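Local coordinates for protein putative antibiotic biosynthesis monooxygenase (Bordetella bronchiseptica, PDB 3GZ7) that is of unproven function but, as a dimeric alpha-beta barrel of the antibiotic biosynthesis monooxygenase family, may oxidise a small organic substrate, at residues G32-F37 / L59-E64; V41-P46 / R95-E100; V73-E76 / N80-V83; V83-R86 / D90-E93. All blocks are in the same frame, centred on the assembly; numbering follows the deposited sequence.

Interaction 1: residues G32-F37 / L59-E64; sequences GREADF and LHRSIE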
loop_
_atom_site.group_PDB
_atom_site.type_symbol
_atom_site.label_atom_id
_atom_site.label_comp_id
_atom_site.label_asym_id
_atom_site.label_seq_id
_atom_site.Cartn_x
_atom_site.Cartn_y
_atom_site.Cartn_z
ATOM N N GLY A 32 20.375 -9.706 2.520
ATOM C CA GLY A 32 21.423 -9.459 1.555
ATOM C C GLY A 32 21.033 -9.418 0.082
ATOM O O GLY A 32 21.877 -9.108 -0.746
ATOM N N ARG A 33 19.777 -9.701 -0.274
ATOM C CA ARG A 33 19.381 -9.786 -1.710
ATOM C C ARG A 33 18.614 -8.551 -2.237
ATOM O O ARG A 33 18.038 -8.560 -3.321
ATOM C CB ARG A 33 18.613 -11.092 -1.961
ATOM C CG ARG A 33 19.355 -12.288 -1.373
ATOM C CD ARG A 33 19.559 -13.442 -2.319
ATOM N NE ARG A 33 20.240 -13.026 -3.544
ATOM C CZ ARG A 33 20.237 -13.717 -4.684
ATOM N NH1 ARG A 33 19.598 -14.886 -4.778
ATOM N NH2 ARG A 33 20.877 -13.235 -5.742
ATOM N N GLU A 34 18.662 -7.473 -1.467
ATOM C CA GLU A 34 17.819 -6.331 -1.695
ATOM C C GLU A 34 18.211 -5.624 -2.978
ATOM O O GLU A 34 17.351 -5.302 -3.779
ATOM C CB GLU A 34 17.884 -5.375 -0.494
ATOM C CG GLU A 34 17.247 -5.870 0.756
ATOM C CD GLU A 34 18.209 -6.432 1.798
ATOM O OE1 GLU A 34 19.245 -7.030 1.442
ATOM O OE2 GLU A 34 17.886 -6.285 2.995
ATOM N N ALA A 35 19.511 -5.389 -3.174
ATOM C CA ALA A 35 20.024 -4.728 -4.372
ATOM C C ALA A 35 19.737 -5.558 -5.615
ATOM O O ALA A 35 19.389 -5.035 -6.676
ATOM C CB ALA A 35 21.567 -4.457 -4.239
ATOM N N ASP A 36 19.893 -6.865 -5.471
ATOM C CA ASP A 36 19.620 -7.814 -6.536
ATOM C C ASP A 36 18.146 -7.725 -6.891
ATOM O O ASP A 36 17.770 -7.855 -8.063
ATOM C CB ASP A 36 19.930 -9.262 -6.085
ATOM C CG ASP A 36 21.423 -9.611 -6.114
ATOM O OD1 ASP A 36 22.197 -8.910 -6.798
ATOM O OD2 ASP A 36 21.816 -10.610 -5.453
ATOM N N PHE A 37 17.316 -7.520 -5.869
ATOM C CA PHE A 37 15.869 -7.554 -6.064
ATOM C C PHE A 37 15.461 -6.309 -6.803
ATOM O O PHE A 37 14.831 -6.371 -7.854
ATOM C CB PHE A 37 15.098 -7.675 -4.727
ATOM C CG PHE A 37 13.591 -7.576 -4.896
ATOM C CD1 PHE A 37 12.903 -8.519 -5.638
ATOM C CD2 PHE A 37 12.884 -6.517 -4.343
ATOM C CE1 PHE A 37 11.520 -8.419 -5.816
ATOM C CE2 PHE A 37 11.510 -6.402 -4.519
ATOM C CZ PHE A 37 10.833 -7.359 -5.249
ATOM N N LEU A 59 7.541 0.222 -6.899
ATOM C CA LEU A 59 8.213 -0.605 -5.888
ATOM C C LEU A 59 8.471 0.293 -4.689
ATOM O O LEU A 59 8.991 1.408 -4.842
ATOM C CB LEU A 59 9.529 -1.204 -6.424
ATOM C CG LEU A 59 10.297 -2.138 -5.467
ATOM C CD1 LEU A 59 9.447 -3.349 -5.075
ATOM C CD2 LEU A 59 11.638 -2.540 -6.091
ATOM N N HIS A 60 8.011 -0.133 -3.526
ATOM C CA HIS A 60 8.206 0.615 -2.297
ATOM C C HIS A 60 8.969 -0.263 -1.328
ATOM O O HIS A 60 8.847 -1.470 -1.371
ATOM C CB HIS A 60 6.870 1.053 -1.659
ATOM C CG HIS A 60 6.049 1.961 -2.504
ATOM N ND1 HIS A 60 6.146 3.331 -2.431
ATOM C CD2 HIS A 60 5.132 1.696 -3.466
ATOM C CE1 HIS A 60 5.321 3.869 -3.316
ATOM N NE2 HIS A 60 4.699 2.900 -3.957
ATOM N N ARG A 61 9.751 0.373 -0.459
ATOM C CA ARG A 61 10.523 -0.308 0.557
ATOM C C ARG A 61 10.153 0.157 1.968
ATOM O O ARG A 61 10.116 1.344 2.237
ATOM C CB ARG A 61 12.005 -0.070 0.327
ATOM C CG ARG A 61 12.884 -0.872 1.242
ATOM C CD ARG A 61 14.347 -0.716 0.851
ATOM N NE ARG A 61 15.186 -1.667 1.599
ATOM C CZ ARG A 61 16.519 -1.683 1.538
ATOM N NH1 ARG A 61 17.177 -0.810 0.777
ATOM N NH2 ARG A 61 17.199 -2.543 2.260
ATOM N N SER A 62 9.932 -0.808 2.865
ATOM C CA SER A 62 9.666 -0.520 4.260
ATOM C C SER A 62 10.857 0.127 4.959
ATOM O O SER A 62 11.982 -0.334 4.823
ATOM C CB SER A 62 9.318 -1.799 5.004
ATOM O OG SER A 62 8.992 -1.514 6.363
ATOM N N ILE A 63 10.591 1.170 5.731
ATOM C CA ILE A 63 11.603 1.814 6.581
ATOM C C ILE A 63 11.918 0.973 7.846
ATOM O O ILE A 63 13.065 0.815 8.203
ATOM C CB ILE A 63 11.186 3.274 6.911
ATOM C CG1 ILE A 63 11.365 4.108 5.631
ATOM C CG2 ILE A 63 12.062 3.862 8.068
ATOM C CD1 ILE A 63 10.561 5.421 5.565
ATOM N N GLU A 64 10.902 0.410 8.486
ATOM C CA GLU A 64 11.081 -0.374 9.699
ATOM C C GLU A 64 11.644 -1.794 9.440
ATOM O O GLU A 64 12.353 -2.347 10.263
ATOM C CB GLU A 64 9.767 -0.468 10.481
ATOM C CG GLU A 64 9.288 0.872 11.018
ATOM C CD GLU A 64 8.362 1.636 10.061
ATOM O OE1 GLU A 64 8.234 1.283 8.870
ATOM O OE2 GLU A 64 7.757 2.604 10.510
#
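Glu34 and Phe37, on the first turn of helix 34-49, face Arg61 and Leu59 at the end of strand 54-62, with the CA atoms of Glu34 and Arg61 9.7 Å apart and those of Phe37 and Leu59 10.3 Å apart. At such spacing only side chains meet. Two separate pairs form.

The first is apolar and buried. CE2 of Phe37 lies 3.7 Å from CD1 of Leu59, and the methyl approaches the ring obliquely. Phe37 has CG anti to its backbone N (chi1 174°), which carries the ring from the helix toward the sheet. Tyr69 of the neighbouring strand meets the same ring edge-to-face.

The second pair is polar and lies nearer the surface. Arg61 reaches out with its chain extended from CG to NE and crosses Glu34 at about a right angle. CB of Glu34 sits over one face of the guanidinium, and CG of Glu34 is 3.7 Å from NH2 of Arg61. The carboxylate makes a long salt bridge, with OE2 of Glu34 3.9 Å from NH2 of Arg61. The two planes are turned 53° apart. The stronger partner of Arg61 is the carbonyl of Pro66, which accepts from NE.

Away from the strand, Arg33 at the N-cap position makes a salt bridge with Asp36, NH2 of Arg33 to OD2 of Asp36 at 2.8 Å.

The strand continues the sheet into the second subunit. The chemistry implies a helix start seated on the sheet by an apolar pair, with a loose electrostatic contact at its solvent side.

Interaction 2: residues V41-P46 / R95-E100; sequences VAQARP and RKLVGE
Val41, Ala44 and Gln43 of helix 34-49 pack against Val98 and Leu97 of helix 89-98. The chain has a ferredoxin-like beta-alpha-beta-beta-alpha-beta topology with sheet order 2-3-1-4, and here its last helix packs on its first. The backbones come close. The CA atoms of Val41 and Val98 are 6.9 Å apart, and so are those of Ala44 and Leu97. The small side chain of Ala44 suits this short spacing.

Two contacts are apolar. Leu97 has the larger share and spreads its two methyls over different residues. CD1 of Leu97 rests on CB of Ala44 at 3.7 Å. The two valine side chains meet more loosely, CG2 of Val41 to CG1 of Val98 at 4.4 Å.

Two more join an apolar group to a polar one. CG1 of Val98 lies 3.8 Å from the backbone N of Val41. In Gln43, chi1 of -168° swings the chain away from the backbone N. The extended chain carries the amide across the tip of Leu97 at about a right angle. No hydrogen bond spans the two segments.

Trp94 adds to the same seam by touching Val41 and Ala44. Val98 also touches Phe37, and Val41 packs on Leu115 of the second subunit. CD2 of Leu97 lies 3.5 Å from CD of Gln43, and about equally near OE1 and NE2 of that amide.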
loop_
_atom_site.group_PDB
_atom_site.type_symbol
_atom_site.label_atom_id
_atom_site.label_comp_id
_atom_site.label_asym_id
_atom_site.label_seq_id
_atom_site.Cartn_x
_atom_site.Cartn_y
_atom_site.Cartn_z
ATOM N N VAL A 41 13.526 -6.131 -10.276
ATOM C CA VAL A 41 12.282 -5.407 -10.543
ATOM C C VAL A 41 12.462 -4.325 -11.633
ATOM O O VAL A 41 11.593 -4.170 -12.506
ATOM C CB VAL A 41 11.667 -4.791 -9.268
ATOM C CG1 VAL A 41 10.359 -4.060 -9.617
ATOM C CG2 VAL A 41 11.395 -5.883 -8.182
ATOM N N ALA A 42 13.577 -3.585 -11.602
ATOM C CA ALA A 42 13.807 -2.479 -12.553
ATOM C C ALA A 42 13.820 -3.008 -13.989
ATOM O O ALA A 42 13.198 -2.467 -14.888
ATOM C CB ALA A 42 15.112 -1.730 -12.217
ATOM N N GLN A 43 14.465 -4.146 -14.148
ATOM C CA GLN A 43 14.566 -4.852 -15.411
ATOM C C GLN A 43 13.291 -5.540 -15.866
ATOM O O GLN A 43 13.069 -5.732 -17.048
ATOM C CB GLN A 43 15.668 -5.896 -15.266
ATOM C CG GLN A 43 16.036 -6.457 -16.566
ATOM C CD GLN A 43 17.010 -7.562 -16.471
ATOM O OE1 GLN A 43 17.744 -7.718 -15.462
ATOM N NE2 GLN A 43 17.015 -8.387 -17.523
ATOM N N ALA A 44 12.474 -5.930 -14.910
ATOM C CA ALA A 44 11.267 -6.702 -15.156
ATOM C C ALA A 44 10.065 -5.794 -15.395
ATOM O O ALA A 44 9.067 -6.225 -15.945
ATOM C CB ALA A 44 11.025 -7.638 -13.975
ATOM N N ARG A 45 10.173 -4.531 -14.981
ATOM C CA ARG A 45 9.092 -3.547 -15.077
ATOM C C ARG A 45 8.335 -3.483 -16.404
ATOM O O ARG A 45 7.102 -3.446 -16.358
ATOM C CB ARG A 45 9.579 -2.138 -14.678
ATOM C CG ARG A 45 9.209 -1.804 -13.245
ATOM C CD ARG A 45 9.451 -0.375 -12.837
ATOM N NE ARG A 45 8.381 0.549 -13.185
ATOM C CZ ARG A 45 8.397 1.415 -14.211
ATOM N NH1 ARG A 45 9.414 1.482 -15.067
ATOM N NH2 ARG A 45 7.367 2.229 -14.382
ATOM N N PRO A 46 9.045 -3.459 -17.564
ATOM C CA PRO A 46 8.461 -3.565 -18.923
ATOM C C PRO A 46 7.593 -4.808 -19.229
ATOM O O PRO A 46 6.674 -4.725 -20.050
ATOM C CB PRO A 46 9.690 -3.555 -19.834
ATOM C CG PRO A 46 10.717 -2.853 -19.054
ATOM C CD PRO A 46 10.507 -3.289 -17.637
ATOM N N ARG A 95 9.283 -14.397 -12.705
ATOM C CA ARG A 95 9.748 -15.316 -11.668
ATOM C C ARG A 95 11.180 -15.762 -11.879
ATOM O O ARG A 95 11.905 -15.902 -10.917
ATOM C CB ARG A 95 8.795 -16.510 -11.531
ATOM C CG ARG A 95 7.545 -16.165 -10.703
ATOM C CD ARG A 95 8.043 -15.710 -9.324
ATOM N NE ARG A 95 7.109 -15.850 -8.219
ATOM C CZ ARG A 95 6.835 -16.977 -7.568
ATOM N NH1 ARG A 95 7.396 -18.141 -7.912
ATOM N NH2 ARG A 95 5.958 -16.921 -6.552
ATOM N N LYS A 96 11.594 -15.929 -13.128
ATOM C CA LYS A 96 13.015 -16.119 -13.448
ATOM C C LYS A 96 13.922 -14.942 -13.074
ATOM O O LYS A 96 15.047 -15.143 -12.646
ATOM C CB LYS A 96 13.185 -16.468 -14.938
ATOM C CG LYS A 96 12.685 -17.895 -15.252
ATOM C CD LYS A 96 12.412 -18.141 -16.751
ATOM C CE LYS A 96 11.704 -19.482 -16.956
ATOM N NZ LYS A 96 11.767 -19.852 -18.386
ATOM N N LEU A 97 13.426 -13.715 -13.229
ATOM C CA LEU A 97 14.179 -12.518 -12.867
ATOM C C LEU A 97 14.262 -12.246 -11.335
ATOM O O LEU A 97 15.290 -11.795 -10.874
ATOM C CB LEU A 97 13.622 -11.276 -13.582
ATOM C CG LEU A 97 14.025 -11.050 -15.026
ATOM C CD1 LEU A 97 12.976 -10.230 -15.799
ATOM C CD2 LEU A 97 15.371 -10.336 -15.084
ATOM N N VAL A 98 13.199 -12.472 -10.560
ATOM C CA VAL A 98 13.216 -12.094 -9.139
ATOM C C VAL A 98 12.884 -13.177 -8.116
ATOM O O VAL A 98 13.175 -13.010 -6.911
ATOM C CB VAL A 98 12.291 -10.928 -8.859
ATOM C CG1 VAL A 98 12.726 -9.753 -9.663
ATOM C CG2 VAL A 98 10.858 -11.322 -9.124
ATOM N N GLY A 99 12.301 -14.272 -8.570
ATOM C CA GLY A 99 11.953 -15.398 -7.688
ATOM C C GLY A 99 12.990 -15.862 -6.682
ATOM O O GLY A 99 12.633 -16.133 -5.550
ATOM N N GLU A 100 14.271 -15.931 -7.077
ATOM C CA GLU A 100 15.367 -16.397 -6.199
ATOM C C GLU A 100 15.655 -15.429 -5.035
ATOM O O GLU A 100 16.354 -15.768 -4.074
ATOM C CB GLU A 100 16.667 -16.646 -7.028
#

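Interaction 3: residues V73-E76 / N80-V83; sequences VDWE and NHMV
Trp75, the last residue of strand 68-75, lays its indole against His81 and Asn80 of helix 78-85. Its CG is anti to the carbonyl carbon, and the ring turns toward the helix. The backbone of His81 puts CB over one indole face, 3.5 Å from the centroid of the five-membered ring and 10° off the normal. This is a CH-pi contact. A chi1 of 178° then lays the imidazole alongside the indole, planes 15° apart, but slid aside with little overlap. CB of Asn80 meets CE3 of Trp75 obliquely at 3.8 Å. Val73 CG1 lies on the opposite indole face.

Glu76 is extended beyond CG, and its OE1 reaches a water. The water donates to OE1 of Glu76 at 2.6 Å and to OD1 of Asn80 at 2.8 Å. Carboxylate and amide are turned steeply to each other. Farther out, Glu76 bonds His55, Asn80 ND2 bonds Asp84, and Trp75 NE1 bonds Glu23.

The contact is thus apolar at its centre, with a water bridge at its outer end. The indole face holds the CB end of His81, and the hydrogen bond between ND1 and His110 probably fixes the turn of the ring. NE2 bonds a citrate probably taken up from the crystallisation liquor, which may mark a pocket.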
loop_
_atom_site.group_PDB
_atom_site.type_symbol
_atom_site.label_atom_id
_atom_site.label_comp_id
_atom_site.label_asym_id
_atom_site.label_seq_id
_atom_site.Cartn_x
_atom_site.Cartn_y
_atom_site.Cartn_z
ATOM N N VAL A 73 0.814 -2.458 -8.457
ATOM C CA VAL A 73 0.592 -2.594 -9.898
ATOM C C VAL A 73 -0.814 -2.137 -10.216
ATOM O O VAL A 73 -1.755 -2.568 -9.568
ATOM C CB VAL A 73 0.801 -4.046 -10.394
ATOM C CG1 VAL A 73 0.706 -4.108 -11.889
ATOM C CG2 VAL A 73 2.153 -4.576 -9.935
ATOM N N ASP A 74 -0.947 -1.245 -11.203
ATOM C CA ASP A 74 -2.256 -0.736 -11.640
ATOM C C ASP A 74 -2.800 -1.614 -12.741
ATOM O O ASP A 74 -2.150 -1.790 -13.749
ATOM C CB ASP A 74 -2.152 0.720 -12.094
ATOM C CG ASP A 74 -1.535 1.602 -11.012
ATOM O OD1 ASP A 74 -2.137 1.815 -9.952
ATOM O OD2 ASP A 74 -0.386 2.014 -11.192
ATOM N N TRP A 75 -3.985 -2.187 -12.479
ATOM C CA TRP A 75 -4.749 -3.034 -13.383
ATOM C C TRP A 75 -6.133 -2.461 -13.630
ATOM O O TRP A 75 -6.760 -1.889 -12.749
ATOM C CB TRP A 75 -4.876 -4.456 -12.798
ATOM C CG TRP A 75 -3.549 -5.185 -12.553
ATOM C CD1 TRP A 75 -2.914 -5.390 -11.334
ATOM C CD2 TRP A 75 -2.716 -5.808 -13.543
ATOM N NE1 TRP A 75 -1.770 -6.118 -11.526
ATOM C CE2 TRP A 75 -1.600 -6.354 -12.869
ATOM C CE3 TRP A 75 -2.789 -5.931 -14.941
ATOM C CZ2 TRP A 75 -0.587 -7.031 -13.539
ATOM C CZ3 TRP A 75 -1.777 -6.581 -15.604
ATOM C CH2 TRP A 75 -0.676 -7.119 -14.904
ATOM N N GLU A 76 -6.633 -2.642 -14.843
ATOM C CA GLU A 76 -8.017 -2.256 -15.153
ATOM C C GLU A 76 -9.030 -3.105 -14.409
ATOM O O GLU A 76 -10.025 -2.584 -13.916
ATOM C CB GLU A 76 -8.286 -2.324 -16.665
ATOM C CG GLU A 76 -7.657 -1.169 -17.458
ATOM C CD GLU A 76 -7.653 -1.422 -19.002
ATOM O OE1 GLU A 76 -8.463 -2.238 -19.482
ATOM O OE2 GLU A 76 -6.853 -0.763 -19.722
ATOM N N ASN A 80 -7.376 -9.090 -15.170
ATOM C CA ASN A 80 -6.194 -8.730 -15.986
ATOM C C ASN A 80 -4.935 -9.204 -15.294
ATOM O O ASN A 80 -3.992 -9.665 -15.937
ATOM C CB ASN A 80 -6.093 -7.227 -16.211
ATOM C CG ASN A 80 -7.058 -6.710 -17.268
ATOM O OD1 ASN A 80 -7.428 -5.511 -17.253
ATOM N ND2 ASN A 80 -7.450 -7.585 -18.205
ATOM N N HIS A 81 -4.933 -9.121 -13.966
ATOM C CA HIS A 81 -3.848 -9.699 -13.181
ATOM C C HIS A 81 -3.906 -11.215 -12.963
ATOM O O HIS A 81 -2.966 -11.942 -13.284
ATOM C CB HIS A 81 -3.763 -9.001 -11.815
ATOM C CG HIS A 81 -2.704 -9.572 -10.941
ATOM N ND1 HIS A 81 -2.875 -9.722 -9.596
ATOM C CD2 HIS A 81 -1.511 -10.121 -11.238
ATOM C CE1 HIS A 81 -1.807 -10.305 -9.083
ATOM N NE2 HIS A 81 -0.973 -10.578 -10.062
HETATM N N MSE A 82 -4.996 -11.686 -12.376
HETATM C CA MSE A 82 -5.029 -13.030 -11.798
HETATM C C MSE A 82 -5.247 -14.129 -12.823
HETATM O O MSE A 82 -4.826 -15.262 -12.612
HETATM C CB MSE A 82 -6.089 -13.088 -10.703
HETATM C CG MSE A 82 -5.718 -12.173 -9.466
HETATM SE SE MSE A 82 -4.291 -12.927 -8.416
HETATM C CE MSE A 82 -5.287 -14.364 -7.675
ATOM N N VAL A 83 -5.876 -13.774 -13.940
ATOM C CA VAL A 83 -6.063 -14.661 -15.066
ATOM C C VAL A 83 -5.030 -14.337 -16.136
ATOM O O VAL A 83 -4.126 -15.149 -16.406
ATOM C CB VAL A 83 -7.567 -14.587 -15.604
ATOM C CG1 VAL A 83 -7.802 -15.378 -16.907
ATOM C CG2 VAL A 83 -8.558 -15.052 -14.534
HETATM O O HOH W 1 -9.536 -4.522 -18.761
#

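Interaction 4: residues V83-R86 / D90-E93; sequences VDFR and DFQE
The turn between helices 78-85 and 89-98 is closed by Phe85 and Arg86 on one side and Phe91 on the other. The chain reverses here within a few residues, and the CA atoms of Arg86 and Phe91 are 5.8 Å apart.

Phe91 is the centre of the contact. Its CB lies over one face of the Phe85 ring, a CH-pi contact 23° off the normal and 4.3 Å from the centroid. CE2 of Phe85 is 3.6 Å from CD1 of Phe91. The two ring planes stand 58° apart, an oblique pairing. Phe85 also stacks on Phe48 of helix 34-49.

Arg86 reaches Phe91 with its aliphatic part. The chain bends at chi2 (-80°), which brings CD over one face of the Phe91 ring, 4.0 Å from the centroid. NE of Arg86 bonds a citrate, probably from the crystallisation liquor. The backbone joins in as well: O of Phe85 is 3.3 Å from CB of Phe91, and O of Arg86 is 3.5 Å from CD2 of Phe91.

Ser88 OG donates to the carbonyl O of Phe85 and accepts a weak bond from N of Phe91. Asp90 forms a salt bridge with Arg50. The arrangement is a tight turn joining two consecutive helices, with an aromatic pair packed in the angle, beside a citrate that may mark a pocket.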
loop_
_atom_site.group_PDB
_atom_site.type_symbol
_atom_site.label_atom_id
_atom_site.label_comp_id
_atom_site.label_asym_id
_atom_site.label_seq_id
_atom_site.Cartn_x
_atom_site.Cartn_y
_atom_site.Cartn_z
ATOM N N VAL A 83 -5.876 -13.774 -13.940
ATOM C CA VAL A 83 -6.063 -14.661 -15.066
ATOM C C VAL A 83 -5.030 -14.337 -16.136
ATOM O O VAL A 83 -4.126 -15.149 -16.406
ATOM C CB VAL A 83 -7.567 -14.587 -15.604
ATOM C CG1 VAL A 83 -7.802 -15.378 -16.907
ATOM C CG2 VAL A 83 -8.558 -15.052 -14.534
ATOM N N ASP A 84 -5.120 -13.135 -16.723
ATOM C CA ASP A 84 -4.297 -12.800 -17.916
ATOM C C ASP A 84 -2.777 -12.776 -17.631
ATOM O O ASP A 84 -2.004 -13.471 -18.313
ATOM C CB ASP A 84 -4.787 -11.490 -18.622
ATOM C CG ASP A 84 -6.268 -11.537 -18.965
ATOM O OD1 ASP A 84 -6.725 -12.641 -19.298
ATOM O OD2 ASP A 84 -6.996 -10.511 -18.855
ATOM N N PHE A 85 -2.348 -11.983 -16.660
ATOM C CA PHE A 85 -0.919 -11.869 -16.388
ATOM C C PHE A 85 -0.380 -13.196 -15.857
ATOM O O PHE A 85 0.658 -13.692 -16.300
ATOM C CB PHE A 85 -0.576 -10.716 -15.426
ATOM C CG PHE A 85 0.891 -10.661 -15.048
ATOM C CD1 PHE A 85 1.824 -10.160 -15.929
ATOM C CD2 PHE A 85 1.326 -11.158 -13.837
ATOM C CE1 PHE A 85 3.175 -10.137 -15.586
ATOM C CE2 PHE A 85 2.663 -11.166 -13.502
ATOM C CZ PHE A 85 3.580 -10.652 -14.364
ATOM N N ARG A 86 -1.125 -13.797 -14.940
ATOM C CA ARG A 86 -0.709 -15.058 -14.339
ATOM C C ARG A 86 -0.582 -16.242 -15.306
ATOM O O ARG A 86 0.168 -17.170 -15.042
ATOM C CB ARG A 86 -1.653 -15.392 -13.190
ATOM C CG ARG A 86 -1.395 -14.616 -11.934
ATOM C CD ARG A 86 -0.227 -15.165 -11.114
ATOM N NE ARG A 86 -0.021 -14.301 -9.951
ATOM C CZ ARG A 86 -0.656 -14.406 -8.793
ATOM N NH1 ARG A 86 -1.582 -15.361 -8.586
ATOM N NH2 ARG A 86 -0.382 -13.526 -7.834
ATOM N N ASP A 90 5.163 -13.982 -19.633
ATOM C CA ASP A 90 5.874 -12.890 -18.904
ATOM C C ASP A 90 5.872 -13.080 -17.410
ATOM O O ASP A 90 6.824 -12.673 -16.742
ATOM C CB ASP A 90 5.370 -11.513 -19.262
ATOM C CG ASP A 90 5.839 -11.069 -20.663
ATOM O OD1 ASP A 90 6.826 -11.653 -21.163
ATOM O OD2 ASP A 90 5.226 -10.144 -21.254
ATOM N N PHE A 91 4.854 -13.743 -16.885
ATOM C CA PHE A 91 4.875 -14.147 -15.459
ATOM C C PHE A 91 6.007 -15.127 -15.163
ATOM O O PHE A 91 6.691 -15.021 -14.155
ATOM C CB PHE A 91 3.509 -14.710 -14.994
ATOM C CG PHE A 91 3.516 -15.188 -13.552
ATOM C CD1 PHE A 91 4.031 -14.385 -12.543
ATOM C CD2 PHE A 91 3.028 -16.432 -13.217
ATOM C CE1 PHE A 91 4.081 -14.830 -11.235
ATOM C CE2 PHE A 91 3.042 -16.861 -11.891
ATOM C CZ PHE A 91 3.567 -16.051 -10.909
ATOM N N GLN A 92 6.211 -16.065 -16.074
ATOM C CA GLN A 92 7.292 -17.028 -15.971
ATOM C C GLN A 92 8.660 -16.327 -16.033
ATOM O O GLN A 92 9.611 -16.740 -15.364
ATOM C CB GLN A 92 7.174 -18.129 -17.077
ATOM C CG GLN A 92 5.723 -18.716 -17.280
ATOM C CD GLN A 92 5.157 -19.325 -16.016
ATOM O OE1 GLN A 92 5.874 -20.005 -15.296
ATOM N NE2 GLN A 92 3.867 -19.129 -15.758
ATOM N N GLU A 93 8.750 -15.253 -16.813
ATOM C CA GLU A 93 9.977 -14.450 -16.922
ATOM C C GLU A 93 10.212 -13.530 -15.677
ATOM O O GLU A 93 11.339 -13.368 -15.200
ATOM C CB GLU A 93 9.907 -13.627 -18.200
ATOM C CG GLU A 93 11.088 -12.762 -18.482
ATOM C CD GLU A 93 12.343 -13.556 -18.737
ATOM O OE1 GLU A 93 12.274 -14.800 -18.847
ATOM O OE2 GLU A 93 13.409 -12.918 -18.818
#

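Overall arrangement
Along the chain, interactions 1 and 2 alternate their segments and share helix 34-49. They touch, for instance through Phe37 and Val98, with centres 13 Å apart. Interactions 3 and 4 follow each other, share Val83 on helix 78-85, and are nested inside the loop closed by interaction 2. Their centres are 10 Å apart. Interactions 1 and 3 reach neighbouring strands of one antiparallel sheet, but lie about 23 Å apart between centres. They seat helices 34-49 and 78-85 on this sheet, which runs on into the second subunit. Interactions 2 and 4 link the helices through helix 89-98. His81 of interaction 3 and Arg86 of interaction 4 bond the same citrate, which may mark a pocket.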